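PDB 7PBG: FAD-binding oxidoreductase from Gulosibacter chungangensis, which oxidises 4-ethylphenol, probably by dehydrogenation to 4-vinylphenol, using a covalently bound FAD. Local coordinates for residues P264-M269 and A274-R279; E354-P357 and R363-E366. All coordinates share one frame; numbering follows the deposited sequence.

Interaction 1 (P264-M269 and A274-R279); sequences PLRIGM and AAPIVR
Arg266 lays one face of its guanidinium over the peptide that joins Ala274 to Ala275. The two planes are almost parallel, face on face: Ala275 N lies 3.5 Å above the middle of the guanidinium and Ala274 C nearer its margin, with no hydrogen bond across the contact. The chain gets there by leaving the backbone with CG anti to N (chi1 174°) and then bending at chi2 (63°), which brings the group over the 274-275 peptide, in the loop that leads to strand 277-280. Further back, Arg266 NE is 3.7 Å from Ala275 CB, and Arg266 CD approaches the Pro276 ring at CD, 4.4 Å away. Arg266, on helix 255-266, also starts a type I beta turn, closed by a bond of 2.8 Å from Met269 N to Arg266 O. Pro276 touches Thr262 of the same helix, and Ala275 touches Ile432 of strand 426-433; the contact lies in the connection from helix 255-266 into strand 277-280 of the antiparallel sheet. The guanidinium donates from NE to Gly434 O and from NH1 to Leu272 O. The buried cation thus meets the 274-275 peptide through its flat face, while its NE and NH1 hydrogen bonds go to carbonyls outside the two segments.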
loop_
_atom_site.group_PDB
_atom_site.type_symbol
_atom_site.label_atom_id
_atom_site.label_comp_id
_atom_site.label_asym_id
_atom_site.label_seq_id
_atom_site.Cartn_x
_atom_site.Cartn_y
_atom_site.Cartn_z
ATOM N N PRO A 264 -4.481 5.436 21.959
ATOM C CA PRO A 264 -4.025 4.137 22.455
ATOM C C PRO A 264 -5.063 3.021 22.259
ATOM O O PRO A 264 -4.639 1.865 22.250
ATOM C CB PRO A 264 -3.721 4.381 23.941
ATOM C CG PRO A 264 -4.566 5.586 24.277
ATOM C CD PRO A 264 -4.477 6.438 23.033
ATOM N N LEU A 265 -6.348 3.382 22.105
ATOM C CA LEU A 265 -7.420 2.408 21.834
ATOM C C LEU A 265 -7.464 1.987 20.369
ATOM O O LEU A 265 -8.084 0.971 20.074
ATOM C CB LEU A 265 -8.772 2.994 22.212
ATOM C CG LEU A 265 -8.938 3.315 23.692
ATOM C CD1 LEU A 265 -10.219 4.081 23.869
ATOM C CD2 LEU A 265 -8.856 2.048 24.557
ATOM N N ARG A 266 -6.913 2.807 19.475
ATOM C CA ARG A 266 -6.943 2.578 18.023
ATOM C C ARG A 266 -5.620 2.006 17.495
ATOM O O ARG A 266 -5.645 1.264 16.517
ATOM C CB ARG A 266 -7.219 3.919 17.345
ATOM C CG ARG A 266 -7.139 3.846 15.829
ATOM C CD ARG A 266 -8.230 2.903 15.296
ATOM N NE ARG A 266 -8.008 2.794 13.865
ATOM C CZ ARG A 266 -8.221 1.714 13.131
ATOM N NH1 ARG A 266 -8.609 0.584 13.706
ATOM N NH2 ARG A 266 -7.897 1.724 11.849
ATOM N N ILE A 267 -4.481 2.404 18.074
ATOM C CA ILE A 267 -3.211 2.190 17.337
ATOM C C ILE A 267 -2.964 0.674 17.162
ATOM O O ILE A 267 -2.271 0.316 16.230
ATOM C CB ILE A 267 -2.063 2.908 18.070
ATOM C CG1 ILE A 267 -0.820 2.938 17.186
ATOM C CG2 ILE A 267 -1.806 2.293 19.430
ATOM C CD1 ILE A 267 0.159 4.025 17.521
ATOM N N GLY A 268 -3.428 -0.164 18.098
ATOM C CA GLY A 268 -3.284 -1.631 18.061
ATOM C C GLY A 268 -4.469 -2.289 17.349
ATOM O O GLY A 268 -4.527 -3.496 17.305
ATOM N N MET A 269 -5.381 -1.515 16.756
ATOM C CA MET A 269 -6.565 -1.973 15.957
ATOM C C MET A 269 -7.609 -2.643 16.836
ATOM O O MET A 269 -8.544 -3.296 16.288
ATOM C CB MET A 269 -6.171 -2.940 14.829
ATOM C CG MET A 269 -5.332 -2.285 13.758
ATOM S SD MET A 269 -4.694 -3.599 12.674
ATOM C CE MET A 269 -3.554 -2.709 11.619
ATOM N N ALA A 274 -12.201 -0.043 13.858
ATOM C CA ALA A 274 -12.231 0.956 12.781
ATOM C C ALA A 274 -11.922 2.307 13.406
ATOM O O ALA A 274 -12.225 2.517 14.575
ATOM C CB ALA A 274 -13.586 0.896 12.093
ATOM N N ALA A 275 -11.349 3.205 12.620
ATOM C CA ALA A 275 -10.995 4.560 13.079
ATOM C C ALA A 275 -12.295 5.311 13.365
ATOM O O ALA A 275 -13.158 5.401 12.502
ATOM C CB ALA A 275 -10.171 5.234 12.027
ATOM N N PRO A 276 -12.562 5.707 14.628
ATOM C CA PRO A 276 -13.768 6.455 14.888
ATOM C C PRO A 276 -13.657 7.880 14.351
ATOM O O PRO A 276 -12.558 8.337 14.081
ATOM C CB PRO A 276 -13.940 6.355 16.412
ATOM C CG PRO A 276 -12.518 6.212 16.920
ATOM C CD PRO A 276 -11.774 5.446 15.854
ATOM N N ILE A 277 -14.795 8.533 14.207
ATOM C CA ILE A 277 -14.850 9.973 13.857
ATOM C C ILE A 277 -15.122 10.774 15.133
ATOM O O ILE A 277 -15.782 10.297 16.053
ATOM C CB ILE A 277 -15.883 10.245 12.747
ATOM C CG1 ILE A 277 -17.291 9.848 13.156
ATOM C CG2 ILE A 277 -15.468 9.529 11.465
ATOM C CD1 ILE A 277 -18.389 10.307 12.193
ATOM N N VAL A 278 -14.687 12.005 15.122
ATOM C CA VAL A 278 -14.936 12.945 16.242
ATOM C C VAL A 278 -15.481 14.201 15.594
ATOM O O VAL A 278 -14.672 14.918 14.936
ATOM C CB VAL A 278 -13.676 13.236 17.077
ATOM C CG1 VAL A 278 -14.070 14.044 18.305
ATOM C CG2 VAL A 278 -12.938 11.962 17.468
ATOM N N ARG A 279 -16.794 14.405 15.627
ATOM C CA ARG A 279 -17.330 15.605 14.940
ATOM C C ARG A 279 -17.832 16.624 15.943
ATOM O O ARG A 279 -18.260 16.285 17.072
ATOM C CB ARG A 279 -18.412 15.267 13.924
ATOM C CG ARG A 279 -19.521 14.392 14.415
ATOM C CD ARG A 279 -20.516 14.307 13.253
ATOM N NE ARG A 279 -20.048 13.922 11.919
ATOM C CZ ARG A 279 -20.886 13.684 10.887
ATOM N NH1 ARG A 279 -22.199 13.845 11.029
ATOM N NH2 ARG A 279 -20.410 13.327 9.705
#

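Interaction 2 (E354-P357 and R363-E366); sequences ETLP and RASE
Leu356 packs its isobutyl end on the first turn of helix 363-375, whereas the polar side of the same approach is bridged by water. On the tight side, Leu356 CG lies 3.9 Å from Ser365 CB, and the CD2 branch reaches past it to Ala364, 4.1 Å from Ala364 CB and 3.8 Å from Ala364 O. With CG anti to the backbone N (chi1 -175°), the side chain is carried to the helix, where CD2 meets Ala364; Tyr248 of strand 241-249 touches both Leu356 and Ala364. Ser365 CB is also close to Pro357 O, at 3.2 Å. The segment 354-357 belongs to the connection between edge strand 349-352 of the eight-stranded antiparallel sheet and helix 363-375, so the chain doubles back on the helix that it is about to enter. The Ser365 hydroxyl, at chi1 81°, is turned back to the residues leading into the helix, where OG is hydrogen-bonded to Asp362 O and Arg359 N. The looser side has no direct hydrogen bond between the segments. There a water donates to Leu356 O and to Ser365 O, at 2.8 Å from each, linking the two backbones through their carbonyls.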
loop_
_atom_site.group_PDB
_atom_site.type_symbol
_atom_site.label_atom_id
_atom_site.label_comp_id
_atom_site.label_asym_id
_atom_site.label_seq_id
_atom_site.Cartn_x
_atom_site.Cartn_y
_atom_site.Cartn_z
ATOM N N GLU A 354 -28.234 -0.160 20.113
ATOM C CA GLU A 354 -29.263 -0.908 20.875
ATOM C C GLU A 354 -29.903 -0.024 21.952
ATOM O O GLU A 354 -31.083 -0.168 22.157
ATOM C CB GLU A 354 -28.718 -2.196 21.489
ATOM C CG GLU A 354 -28.301 -3.199 20.469
ATOM C CD GLU A 354 -27.556 -4.416 21.006
ATOM O OE1 GLU A 354 -26.964 -4.343 22.087
ATOM O OE2 GLU A 354 -27.472 -5.382 20.276
ATOM N N THR A 355 -29.151 0.795 22.686
ATOM C CA THR A 355 -29.707 1.672 23.749
ATOM C C THR A 355 -30.326 2.940 23.150
ATOM O O THR A 355 -31.190 3.524 23.787
ATOM C CB THR A 355 -28.665 1.996 24.815
ATOM O OG1 THR A 355 -27.699 2.889 24.244
ATOM C CG2 THR A 355 -28.004 0.757 25.373
ATOM N N LEU A 356 -29.926 3.320 21.950
ATOM C CA LEU A 356 -30.472 4.486 21.245
ATOM C C LEU A 356 -30.850 3.994 19.856
ATOM O O LEU A 356 -30.246 4.370 18.846
ATOM C CB LEU A 356 -29.413 5.580 21.170
ATOM C CG LEU A 356 -29.903 6.890 20.576
ATOM C CD1 LEU A 356 -30.798 7.618 21.562
ATOM C CD2 LEU A 356 -28.719 7.738 20.185
ATOM N N PRO A 357 -31.891 3.143 19.760
ATOM C CA PRO A 357 -32.318 2.622 18.464
ATOM C C PRO A 357 -33.010 3.727 17.664
ATOM O O PRO A 357 -33.468 4.717 18.239
ATOM C CB PRO A 357 -33.305 1.499 18.835
ATOM C CG PRO A 357 -33.898 2.037 20.098
ATOM C CD PRO A 357 -32.763 2.708 20.849
ATOM N N ARG A 363 -33.658 12.747 16.819
ATOM C CA ARG A 363 -32.621 13.119 15.840
ATOM C C ARG A 363 -31.266 12.545 16.267
ATOM O O ARG A 363 -30.470 12.166 15.360
ATOM C CB ARG A 363 -32.570 14.623 15.600
ATOM C CG ARG A 363 -33.780 15.117 14.827
ATOM C CD ARG A 363 -33.889 16.620 14.871
ATOM N NE ARG A 363 -34.196 17.177 16.204
ATOM C CZ ARG A 363 -34.328 18.478 16.454
ATOM N NH1 ARG A 363 -34.134 19.368 15.488
ATOM N NH2 ARG A 363 -34.602 18.882 17.670
ATOM N N ALA A 364 -30.987 12.421 17.564
ATOM C CA ALA A 364 -29.728 11.764 18.001
ATOM C C ALA A 364 -29.725 10.331 17.438
ATOM O O ALA A 364 -28.675 9.811 16.983
ATOM C CB ALA A 364 -29.597 11.733 19.513
ATOM N N SER A 365 -30.873 9.657 17.509
ATOM C CA SER A 365 -30.954 8.253 17.052
ATOM C C SER A 365 -30.769 8.166 15.532
ATOM O O SER A 365 -30.180 7.209 15.043
ATOM C CB SER A 365 -32.189 7.565 17.521
ATOM O OG SER A 365 -33.298 7.884 16.701
ATOM N N GLU A 366 -31.181 9.194 14.807
ATOM C CA GLU A 366 -31.051 9.244 13.345
ATOM C C GLU A 366 -29.580 9.408 13.015
ATOM O O GLU A 366 -29.070 8.753 12.059
ATOM C CB GLU A 366 -31.903 10.403 12.844
ATOM C CG GLU A 366 -31.993 10.528 11.338
ATOM C CD GLU A 366 -32.635 11.827 10.880
ATOM O OE1 GLU A 366 -33.443 12.400 11.719
ATOM O OE2 GLU A 366 -32.294 12.316 9.717
HETATM O O HOH W 1 -29.778 4.633 16.133
#

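Overall arrangement
Followed from the N-terminal side, the chain runs through strand 226-237, strand 241-249 and helix 255-266 to interaction 1, which closes the short loop of four residues before strand 277-280. Strand 318-326, helix 328-342 and edge strand 349-352 follow, and interaction 2 then closes a loop of five residues ahead of helix 363-375. The two are in series, neither nesting nor crossing, with centres 21 Å apart and nearest atoms about 9 Å apart. Both lie in connections of the same eight-stranded antiparallel sheet: interaction 1 leads into an inner strand, and interaction 2 leads out from an outermost one.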